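Side-chain contacts in glycosyl transferase (Staphylococcus aureus, PDB 5TZJ), which is a family 2 glycosyl transferase that carries a TarS-type linker domain and has uridine-diphosphate-N-acetylglucosamine bound in its pocket: residues 231-236 against 241-246; 297-302 against 313-318; 326-331 against 342-347. All coordinates share one frame; numbering follows the deposited sequence.

Contact 1 of 3, residues 231-236 against 241-246; sequences EILNAD and HKDQIL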
loop_
_atom_site.group_PDB
_atom_site.type_symbol
_atom_site.label_atom_id
_atom_site.label_comp_id
_atom_site.label_asym_id
_atom_site.label_seq_id
_atom_site.Cartn_x
_atom_site.Cartn_y
_atom_site.Cartn_z
ATOM N N GLU A 231 11.313 -3.725 8.939
ATOM C CA GLU A 231 10.145 -3.917 9.790
ATOM C C GLU A 231 9.778 -5.394 9.901
ATOM O O GLU A 231 9.572 -5.906 11.012
ATOM C CB GLU A 231 8.962 -3.104 9.250
ATOM C CG GLU A 231 7.870 -2.964 10.242
ATOM C CD GLU A 231 8.287 -2.024 11.409
ATOM O OE1 GLU A 231 7.905 -2.306 12.531
ATOM O OE2 GLU A 231 9.018 -1.016 11.197
ATOM N N ILE A 232 9.686 -6.090 8.763
ATOM C CA ILE A 232 9.298 -7.508 8.788
ATOM C C ILE A 232 10.300 -8.319 9.599
ATOM O O ILE A 232 9.933 -9.105 10.475
ATOM C CB ILE A 232 9.166 -8.061 7.357
ATOM C CG1 ILE A 232 7.941 -7.453 6.629
ATOM C CG2 ILE A 232 9.140 -9.637 7.343
ATOM C CD1 ILE A 232 8.026 -7.514 5.088
ATOM N N LEU A 233 11.580 -8.136 9.312
ATOM C CA LEU A 233 12.606 -8.955 9.947
ATOM C C LEU A 233 12.731 -8.647 11.430
ATOM O O LEU A 233 13.239 -9.480 12.197
ATOM C CB LEU A 233 13.930 -8.760 9.193
ATOM C CG LEU A 233 13.884 -9.509 7.858
ATOM C CD1 LEU A 233 15.085 -9.156 7.023
ATOM C CD2 LEU A 233 13.919 -10.996 8.132
ATOM N N ASN A 234 12.202 -7.514 11.875
ATOM C CA ASN A 234 12.192 -7.216 13.292
ATOM C C ASN A 234 10.863 -7.505 13.949
ATOM O O ASN A 234 10.739 -7.283 15.145
ATOM C CB ASN A 234 12.551 -5.756 13.557
ATOM C CG ASN A 234 14.024 -5.542 13.562
ATOM O OD1 ASN A 234 14.714 -5.843 14.554
ATOM N ND2 ASN A 234 14.542 -5.043 12.452
ATOM N N ALA A 235 9.867 -7.996 13.218
ATOM C CA ALA A 235 8.615 -8.297 13.906
ATOM C C ALA A 235 8.801 -9.390 14.969
ATOM O O ALA A 235 9.720 -10.223 14.913
ATOM C CB ALA A 235 7.545 -8.733 12.898
ATOM N N ASP A 236 7.852 -9.434 15.901
ATOM C CA ASP A 236 7.854 -10.427 16.975
ATOM C C ASP A 236 7.139 -11.694 16.506
ATOM O O ASP A 236 6.025 -12.017 16.908
ATOM C CB ASP A 236 7.210 -9.849 18.231
ATOM C CG ASP A 236 7.335 -10.773 19.437
ATOM O OD1 ASP A 236 8.174 -11.714 19.404
ATOM O OD2 ASP A 236 6.584 -10.548 20.424
ATOM N N HIS A 241 8.596 -17.669 9.655
ATOM C CA HIS A 241 7.445 -16.899 9.186
ATOM C C HIS A 241 7.868 -15.512 8.694
ATOM O O HIS A 241 7.379 -15.033 7.658
ATOM C CB HIS A 241 6.406 -16.786 10.314
ATOM C CG HIS A 241 5.695 -18.060 10.579
ATOM N ND1 HIS A 241 4.665 -18.175 11.478
ATOM C CD2 HIS A 241 5.853 -19.291 10.051
ATOM C CE1 HIS A 241 4.218 -19.418 11.502
ATOM N NE2 HIS A 241 4.928 -20.121 10.644
ATOM N N LYS A 242 8.788 -14.867 9.400
ATOM C CA LYS A 242 9.273 -13.555 8.956
ATOM C C LYS A 242 9.894 -13.643 7.575
ATOM O O LYS A 242 9.628 -12.798 6.703
ATOM C CB LYS A 242 10.310 -12.999 9.933
ATOM C CG LYS A 242 9.798 -12.611 11.286
ATOM C CD LYS A 242 10.920 -12.901 12.298
ATOM C CE LYS A 242 11.520 -11.670 12.727
ATOM N NZ LYS A 242 12.589 -11.821 13.751
ATOM N N ASP A 243 10.756 -14.663 7.361
ATOM C CA ASP A 243 11.368 -14.848 6.043
ATOM C C ASP A 243 10.297 -15.050 4.996
ATOM O O ASP A 243 10.375 -14.494 3.891
ATOM C CB ASP A 243 12.304 -16.071 6.029
ATOM C CG ASP A 243 13.694 -15.789 6.617
ATOM O OD1 ASP A 243 13.947 -14.649 7.125
ATOM O OD2 ASP A 243 14.558 -16.716 6.545
ATOM N N GLN A 244 9.277 -15.837 5.342
ATOM C CA GLN A 244 8.215 -16.144 4.390
ATOM C C GLN A 244 7.398 -14.908 4.067
ATOM O O GLN A 244 7.022 -14.705 2.908
ATOM C CB GLN A 244 7.309 -17.242 4.944
ATOM C CG GLN A 244 7.448 -18.548 4.190
ATOM C CD GLN A 244 7.137 -18.393 2.681
ATOM O OE1 GLN A 244 6.357 -17.518 2.266
ATOM N NE2 GLN A 244 7.763 -19.225 1.865
ATOM N N ILE A 245 7.121 -14.058 5.071
ATOM C CA ILE A 245 6.430 -12.786 4.784
ATOM C C ILE A 245 7.291 -11.868 3.902
ATOM O O ILE A 245 6.809 -11.264 2.930
ATOM C CB ILE A 245 6.011 -12.110 6.097
ATOM C CG1 ILE A 245 4.903 -12.944 6.754
ATOM C CG2 ILE A 245 5.589 -10.598 5.896
ATOM C CD1 ILE A 245 4.853 -12.685 8.268
ATOM N N LEU A 246 8.561 -11.714 4.235
ATOM C CA LEU A 246 9.441 -10.924 3.363
ATOM C C LEU A 246 9.449 -11.456 1.931
ATOM O O LEU A 246 9.326 -10.676 0.976
ATOM C CB LEU A 246 10.841 -10.917 3.923
ATOM C CG LEU A 246 11.872 -9.966 3.329
ATOM C CD1 LEU A 246 11.328 -8.505 3.124
ATOM C CD2 LEU A 246 13.085 -9.901 4.307
#
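Ile232, near the end of helix 218-233, presses against Lys242, Ile245 and Leu246 at the start of the next helix, and its branches show how one side chain can divide itself among several neighbours. At CB the chain forks. With CG1 anti to the carbonyl carbon (chi1 -69°), the methyl CG2 stands anti to the backbone N and settles over the backbone of helix 239-256, 3.3 Å from Lys242 O and 3.8 Å from Leu246 N. These two backbone atoms are partners in a helical hydrogen bond, so the methyl covers a polar pair that is already satisfied. The other branch passes Ile245, Ile232 CG1 lying 4.0 Å from Ile245 CG2, and ends at Ile232 CD1, 4.0 Å from Leu246 CD1. Ile232 also touches Met183 and Leu187 of helix 177-188.

Leu233 meets Leu246 at about a right angle. Leu233 CD1 and Leu246 CD2 are only 3.5 Å apart, tighter than usual for two methyls. The second methyl of Leu233, CD2, lies 3.8 Å from Asp243 OD1, a carboxylate whose other oxygen is held by a salt bridge to Arg288.

Lys242 runs along the polar flank. Its CG passes 3.6 Å from Ile232 O, and bends at chi2 and chi3 bring the end of the chain near the carbonyls of Leu233 and Ala235, although its exact placement there is doubtful; the ammonium also has a long, weak ion pair with Glu239. Ala235 N returns a 3.0 Å hydrogen bond to Ile232 O as the chain leaves the helix. The whole is a helix-loop-helix connection: two consecutive helices of the linker region, joined by a short loop, pack through aliphatic side chains that cross one another.

Contact 2 of 3, residues 297-302 against 313-318; sequences LRPLLH and RTVEES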
loop_
_atom_site.group_PDB
_atom_site.type_symbol
_atom_site.label_atom_id
_atom_site.label_comp_id
_atom_site.label_asym_id
_atom_site.label_seq_id
_atom_site.Cartn_x
_atom_site.Cartn_y
_atom_site.Cartn_z
ATOM N N LEU A 297 12.559 -14.509 -9.878
ATOM C CA LEU A 297 13.095 -13.296 -9.252
ATOM C C LEU A 297 14.486 -13.482 -8.688
ATOM O O LEU A 297 15.141 -12.478 -8.381
ATOM C CB LEU A 297 12.184 -12.811 -8.100
ATOM C CG LEU A 297 10.792 -12.526 -8.677
ATOM C CD1 LEU A 297 9.720 -12.081 -7.564
ATOM C CD2 LEU A 297 10.842 -11.502 -9.874
ATOM N N ARG A 298 14.925 -14.749 -8.512
ATOM C CA ARG A 298 16.184 -15.026 -7.826
ATOM C C ARG A 298 17.377 -14.384 -8.527
ATOM O O ARG A 298 18.231 -13.805 -7.819
ATOM C CB ARG A 298 16.400 -16.555 -7.654
ATOM C CG ARG A 298 15.184 -17.169 -6.963
ATOM C CD ARG A 298 15.437 -18.554 -6.209
ATOM N NE ARG A 298 14.085 -18.973 -5.760
ATOM C CZ ARG A 298 13.525 -20.156 -6.062
ATOM N NH1 ARG A 298 14.194 -21.060 -6.751
ATOM N NH2 ARG A 298 12.281 -20.421 -5.686
ATOM N N PRO A 299 17.479 -14.386 -9.861
ATOM C CA PRO A 299 18.619 -13.652 -10.477
ATOM C C PRO A 299 18.479 -12.135 -10.334
ATOM O O PRO A 299 19.493 -11.427 -10.322
ATOM C CB PRO A 299 18.576 -14.074 -11.950
ATOM C CG PRO A 299 17.162 -14.533 -12.181
ATOM C CD PRO A 299 16.667 -15.100 -10.874
ATOM N N LEU A 300 17.253 -11.609 -10.265
ATOM C CA LEU A 300 17.149 -10.155 -10.091
ATOM C C LEU A 300 17.620 -9.762 -8.697
ATOM O O LEU A 300 18.334 -8.759 -8.529
ATOM C CB LEU A 300 15.704 -9.686 -10.310
ATOM C CG LEU A 300 15.210 -9.969 -11.730
ATOM C CD1 LEU A 300 13.757 -9.576 -11.875
ATOM C CD2 LEU A 300 16.092 -9.226 -12.766
ATOM N N LEU A 301 17.226 -10.547 -7.677
ATOM C CA LEU A 301 17.726 -10.304 -6.320
ATOM C C LEU A 301 19.240 -10.406 -6.286
ATOM O O LEU A 301 19.911 -9.587 -5.646
ATOM C CB LEU A 301 17.104 -11.286 -5.328
ATOM C CG LEU A 301 15.581 -11.196 -5.191
ATOM C CD1 LEU A 301 15.062 -12.309 -4.348
ATOM C CD2 LEU A 301 15.208 -9.862 -4.545
ATOM N N HIS A 302 19.793 -11.439 -6.938
ATOM C CA HIS A 302 21.250 -11.606 -7.018
ATOM C C HIS A 302 21.940 -10.353 -7.547
ATOM O O HIS A 302 22.829 -9.795 -6.893
ATOM C CB HIS A 302 21.591 -12.801 -7.917
ATOM C CG HIS A 302 23.053 -13.076 -8.015
ATOM N ND1 HIS A 302 23.732 -13.823 -7.065
ATOM C CD2 HIS A 302 23.974 -12.701 -8.937
ATOM C CE1 HIS A 302 25.010 -13.910 -7.419
ATOM N NE2 HIS A 302 25.181 -13.232 -8.543
ATOM N N ARG A 313 20.115 -5.926 -16.174
ATOM C CA ARG A 313 19.446 -5.585 -17.435
ATOM C C ARG A 313 19.446 -6.744 -18.413
ATOM O O ARG A 313 18.463 -6.951 -19.134
ATOM C CB ARG A 313 20.115 -4.365 -18.069
ATOM C CG ARG A 313 19.439 -3.871 -19.344
ATOM C CD ARG A 313 20.286 -2.810 -20.033
ATOM N NE ARG A 313 20.592 -1.717 -19.166
ATOM C CZ ARG A 313 21.820 -1.349 -18.788
ATOM N NH1 ARG A 313 22.897 -1.988 -19.237
ATOM N NH2 ARG A 313 21.963 -0.296 -17.985
ATOM N N THR A 314 20.569 -7.479 -18.511
ATOM C CA THR A 314 20.579 -8.695 -19.318
ATOM C C THR A 314 19.480 -9.665 -18.880
ATOM O O THR A 314 18.777 -10.244 -19.717
ATOM C CB THR A 314 21.976 -9.349 -19.261
ATOM O OG1 THR A 314 22.922 -8.521 -19.963
ATOM C CG2 THR A 314 21.982 -10.789 -19.922
ATOM N N VAL A 315 19.299 -9.852 -17.586
ATOM C CA VAL A 315 18.213 -10.729 -17.134
ATOM C C VAL A 315 16.859 -10.234 -17.657
ATOM O O VAL A 315 16.084 -11.001 -18.248
ATOM C CB VAL A 315 18.216 -10.842 -15.604
ATOM C CG1 VAL A 315 16.922 -11.478 -15.104
ATOM C CG2 VAL A 315 19.464 -11.639 -15.108
ATOM N N GLU A 316 16.554 -8.941 -17.457
ATOM C CA GLU A 316 15.243 -8.427 -17.839
ATOM C C GLU A 316 15.036 -8.503 -19.346
ATOM O O GLU A 316 13.925 -8.801 -19.800
ATOM C CB GLU A 316 15.052 -6.976 -17.358
ATOM C CG GLU A 316 15.012 -6.855 -15.788
ATOM C CD GLU A 316 14.055 -5.794 -15.280
ATOM O OE1 GLU A 316 14.369 -4.580 -15.429
ATOM O OE2 GLU A 316 12.963 -6.172 -14.754
ATOM N N GLU A 317 16.089 -8.190 -20.143
ATOM C CA GLU A 317 15.940 -8.245 -21.577
ATOM C C GLU A 317 15.806 -9.697 -22.030
ATOM O O GLU A 317 15.060 -9.986 -22.961
ATOM C CB GLU A 317 17.127 -7.575 -22.268
ATOM C CG GLU A 317 17.171 -6.027 -21.981
ATOM C CD GLU A 317 18.365 -5.326 -22.577
ATOM O OE1 GLU A 317 19.326 -6.019 -22.974
ATOM O OE2 GLU A 317 18.351 -4.077 -22.620
ATOM N N SER A 318 16.510 -10.605 -21.359
ATOM C CA SER A 318 16.406 -12.035 -21.686
ATOM C C SER A 318 14.992 -12.530 -21.487
ATOM O O SER A 318 14.419 -13.176 -22.371
ATOM C CB SER A 318 17.384 -12.818 -20.829
ATOM O OG SER A 318 18.699 -12.536 -21.285
#
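This is a buried, purely apolar contact between two antiparallel helices of the linker region, made where Leu300 and Pro299 of helix 298-305 meet Val315 of helix 309-321. The local axes approach to 9.8 Å and run at 158° to each other, and the backbones come nearest at Leu300 and Val315.

Val315 is the pivot, because its two methyls serve different neighbours. With chi1 at 167°, CG1 lies anti to the backbone N and faces Leu300, while CG2 lies beside the N and faces Pro299. Leu300 CD2 comes within 3.4 Å of Val315 CG1, closer than methyl groups normally sit, so the packing is tight at this point; the same methyl is 3.9 Å from Val315 CB. Val315 CG2 rests at a more relaxed 4.1 Å from Pro299 CB.

Glu316 contributes its aliphatic part alone: its CG lies 4.0 Å from Leu300 CD2. A bend at chi2 turns the carboxylate elsewhere, where OE1 bonds to Ser263 OG and OE2 to Gly261 N. These two bonds satisfy both oxygens of a buried acid and fix its rotation, and the donors would be expected to favour its ionised form.

Phe254 of helix 239-256 lies against Leu300 as well, and Tyr312 and Tyr319 extend the apolar surface along helix 309-321. Two successive, nearly antiparallel helices joined by a short loop and packed through apolar side chains form an alpha-alpha hairpin.

Contact 3 of 3, residues 326-331 against 342-347; sequences RFDIVD and EPYFEG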
loop_
_atom_site.group_PDB
_atom_site.type_symbol
_atom_site.label_atom_id
_atom_site.label_comp_id
_atom_site.label_asym_id
_atom_site.label_seq_id
_atom_site.Cartn_x
_atom_site.Cartn_y
_atom_site.Cartn_z
ATOM N N ARG A 326 22.666 -19.385 -21.989
ATOM C CA ARG A 326 22.498 -20.846 -22.036
ATOM C C ARG A 326 21.320 -21.215 -21.163
ATOM O O ARG A 326 21.022 -20.526 -20.182
ATOM C CB ARG A 326 23.704 -21.629 -21.511
ATOM C CG ARG A 326 24.997 -21.293 -22.191
ATOM C CD ARG A 326 25.678 -22.515 -22.698
ATOM N NE ARG A 326 27.009 -22.225 -23.231
ATOM C CZ ARG A 326 27.245 -21.621 -24.395
ATOM N NH1 ARG A 326 26.235 -21.201 -25.156
ATOM N NH2 ARG A 326 28.497 -21.428 -24.799
ATOM N N PHE A 327 20.662 -22.320 -21.502
ATOM C CA PHE A 327 19.682 -22.812 -20.548
ATOM C C PHE A 327 19.389 -24.273 -20.833
ATOM O O PHE A 327 19.553 -24.765 -21.955
ATOM C CB PHE A 327 18.375 -22.007 -20.579
ATOM C CG PHE A 327 17.582 -22.164 -21.883
ATOM C CD1 PHE A 327 18.026 -21.576 -23.051
ATOM C CD2 PHE A 327 16.419 -22.907 -21.920
ATOM C CE1 PHE A 327 17.318 -21.671 -24.214
ATOM C CE2 PHE A 327 15.704 -23.041 -23.109
ATOM C CZ PHE A 327 16.162 -22.441 -24.259
ATOM N N ASP A 328 18.980 -24.936 -19.769
ATOM C CA ASP A 328 18.466 -26.291 -19.742
ATOM C C ASP A 328 16.968 -26.229 -19.484
ATOM O O ASP A 328 16.474 -25.293 -18.839
ATOM C CB ASP A 328 19.134 -27.102 -18.617
ATOM C CG ASP A 328 20.636 -27.249 -18.801
ATOM O OD1 ASP A 328 21.333 -27.425 -17.780
ATOM O OD2 ASP A 328 21.120 -27.164 -19.947
ATOM N N ILE A 329 16.252 -27.252 -19.937
ATOM C CA ILE A 329 14.864 -27.452 -19.544
ATOM C C ILE A 329 14.825 -28.682 -18.646
ATOM O O ILE A 329 15.163 -29.791 -19.080
ATOM C CB ILE A 329 13.935 -27.611 -20.757
ATOM C CG1 ILE A 329 14.098 -26.408 -21.714
ATOM C CG2 ILE A 329 12.463 -27.719 -20.295
ATOM C CD1 ILE A 329 13.385 -26.623 -23.097
ATOM N N VAL A 330 14.451 -28.482 -17.389
ATOM C CA VAL A 330 14.354 -29.556 -16.411
ATOM C C VAL A 330 12.986 -29.474 -15.754
ATOM O O VAL A 330 12.603 -28.415 -15.227
ATOM C CB VAL A 330 15.458 -29.476 -15.336
ATOM C CG1 VAL A 330 15.202 -30.506 -14.207
ATOM C CG2 VAL A 330 16.824 -29.664 -15.935
ATOM N N ASP A 331 12.286 -30.610 -15.725
ATOM C CA ASP A 331 10.972 -30.695 -15.132
ATOM C C ASP A 331 10.066 -29.562 -15.639
ATOM O O ASP A 331 9.365 -28.906 -14.862
ATOM C CB ASP A 331 11.097 -30.665 -13.612
ATOM C CG ASP A 331 9.800 -30.955 -12.932
ATOM O OD1 ASP A 331 8.941 -31.604 -13.588
ATOM O OD2 ASP A 331 9.641 -30.534 -11.754
ATOM N N GLU A 342 28.638 -16.722 -15.418
ATOM C CA GLU A 342 27.743 -16.366 -14.331
ATOM C C GLU A 342 27.046 -17.612 -13.804
ATOM O O GLU A 342 27.046 -18.645 -14.466
ATOM C CB GLU A 342 26.702 -15.360 -14.837
ATOM C CG GLU A 342 27.297 -13.991 -15.062
ATOM C CD GLU A 342 27.798 -13.378 -13.774
ATOM O OE1 GLU A 342 28.993 -13.017 -13.712
ATOM O OE2 GLU A 342 27.002 -13.272 -12.824
ATOM N N PRO A 343 26.433 -17.549 -12.613
ATOM C CA PRO A 343 25.738 -18.724 -12.071
ATOM C C PRO A 343 24.547 -19.129 -12.936
ATOM O O PRO A 343 23.932 -18.296 -13.613
ATOM C CB PRO A 343 25.260 -18.262 -10.689
ATOM C CG PRO A 343 25.974 -16.964 -10.394
ATOM C CD PRO A 343 26.385 -16.381 -11.708
ATOM N N TYR A 344 24.191 -20.431 -12.876
ATOM C CA TYR A 344 22.884 -20.857 -13.357
ATOM C C TYR A 344 21.853 -20.633 -12.257
ATOM O O TYR A 344 22.126 -20.877 -11.077
ATOM C CB TYR A 344 22.868 -22.346 -13.745
ATOM C CG TYR A 344 23.388 -22.697 -15.081
ATOM C CD1 TYR A 344 24.756 -22.706 -15.344
ATOM C CD2 TYR A 344 22.520 -23.124 -16.082
ATOM C CE1 TYR A 344 25.247 -23.096 -16.598
ATOM C CE2 TYR A 344 22.985 -23.505 -17.302
ATOM C CZ TYR A 344 24.355 -23.496 -17.566
ATOM O OH TYR A 344 24.781 -23.908 -18.809
ATOM N N PHE A 345 20.676 -20.166 -12.641
ATOM C CA PHE A 345 19.532 -20.035 -11.735
ATOM C C PHE A 345 18.442 -21.017 -12.132
ATOM O O PHE A 345 17.970 -20.973 -13.272
ATOM C CB PHE A 345 18.960 -18.603 -11.785
ATOM C CG PHE A 345 19.938 -17.592 -11.340
ATOM C CD1 PHE A 345 20.003 -17.248 -9.987
ATOM C CD2 PHE A 345 20.865 -17.056 -12.233
ATOM C CE1 PHE A 345 20.930 -16.322 -9.531
ATOM C CE2 PHE A 345 21.826 -16.111 -11.765
ATOM C CZ PHE A 345 21.832 -15.744 -10.431
ATOM N N GLU A 346 17.978 -21.825 -11.178
ATOM C CA GLU A 346 17.168 -23.007 -11.476
ATOM C C GLU A 346 15.681 -22.758 -11.230
ATOM O O GLU A 346 15.305 -21.886 -10.428
ATOM C CB GLU A 346 17.620 -24.185 -10.611
ATOM C CG GLU A 346 19.096 -24.490 -10.745
ATOM C CD GLU A 346 19.429 -25.963 -10.467
ATOM O OE1 GLU A 346 18.709 -26.636 -9.686
ATOM O OE2 GLU A 346 20.416 -26.427 -11.067
ATOM N N GLY A 347 14.838 -23.540 -11.938
ATOM C CA GLY A 347 13.410 -23.638 -11.621
ATOM C C GLY A 347 12.548 -22.517 -12.179
ATOM O O GLY A 347 11.427 -22.271 -11.696
HETATM O O HOH W 1 22.864 -25.272 -20.444
#
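Tyr344 and Arg326 are brought together by first torsions of the same kind: chi1 of -82° in Tyr344 and -55° in Arg326 each place CG beside the backbone N and anti to the carbonyl carbon. The tyrosine ring is thereby carried across to strand 326-330, and its hydroxyl stops 3.7 Å from Arg326 CB. The arginine chain bends at chi2 (-127°) and leads its guanidinium away, so what the phenol meets is the hydrocarbon root of the side chain and not its charge.

Asp328, two residues along the same strand, is the second partner. Its OD1 lies 4.3 Å from Tyr344 CE2, reaching the ring obliquely, and the stronger link between the two side chains runs through a water molecule. That water donates a 2.6 Å hydrogen bond to Asp328 OD2 and is hydrogen-bonded to Tyr344 OH at 2.9 Å, lying at the edge of the phenol ring and in its plane. The phenol and the carboxylate are thus coupled without touching at their polar ends.

The two strands are not neighbours in the sheet. Strand 333-337 runs between them in an antiparallel three-stranded meander, and its backbone bonds to Arg326 and Asp328 on one side, through Gln337 and Asn335, and to Phe345 on the other, through Ile336. Tyr344 therefore spans the full width of the middle strand.

Glu346 adds a second acid near Asp328, although Glu346 OE2 and Asp328 OD1 remain 6.8 Å apart. All three touching residues are exposed, and the chemistry implies a solvent-assisted link: a single bridging water joins an acid to a phenol, while direct contact across the sheet is confined to light van der Waals touches.

How the contacts relate
The three contacts follow one another along the chain and trace a path outward from its centre, lying about 17, 25 and 34 Å from it by their own centres. Contacts 1 and 2 do not touch, their centres being about 24 Å apart, but helix 239-256 spans the gap: it supplies one side of contact 1 and, through Phe254, packs on Leu300 of contact 2. Contacts 2 and 3 meet directly, with Phe345 CE1 3.7 Å from Pro299 CA and the Phe345 and His302 rings edge-to-face. The residues around uridine-diphosphate-N-acetylglucosamine fall between positions 8 and 212, earlier in sequence than all six segments.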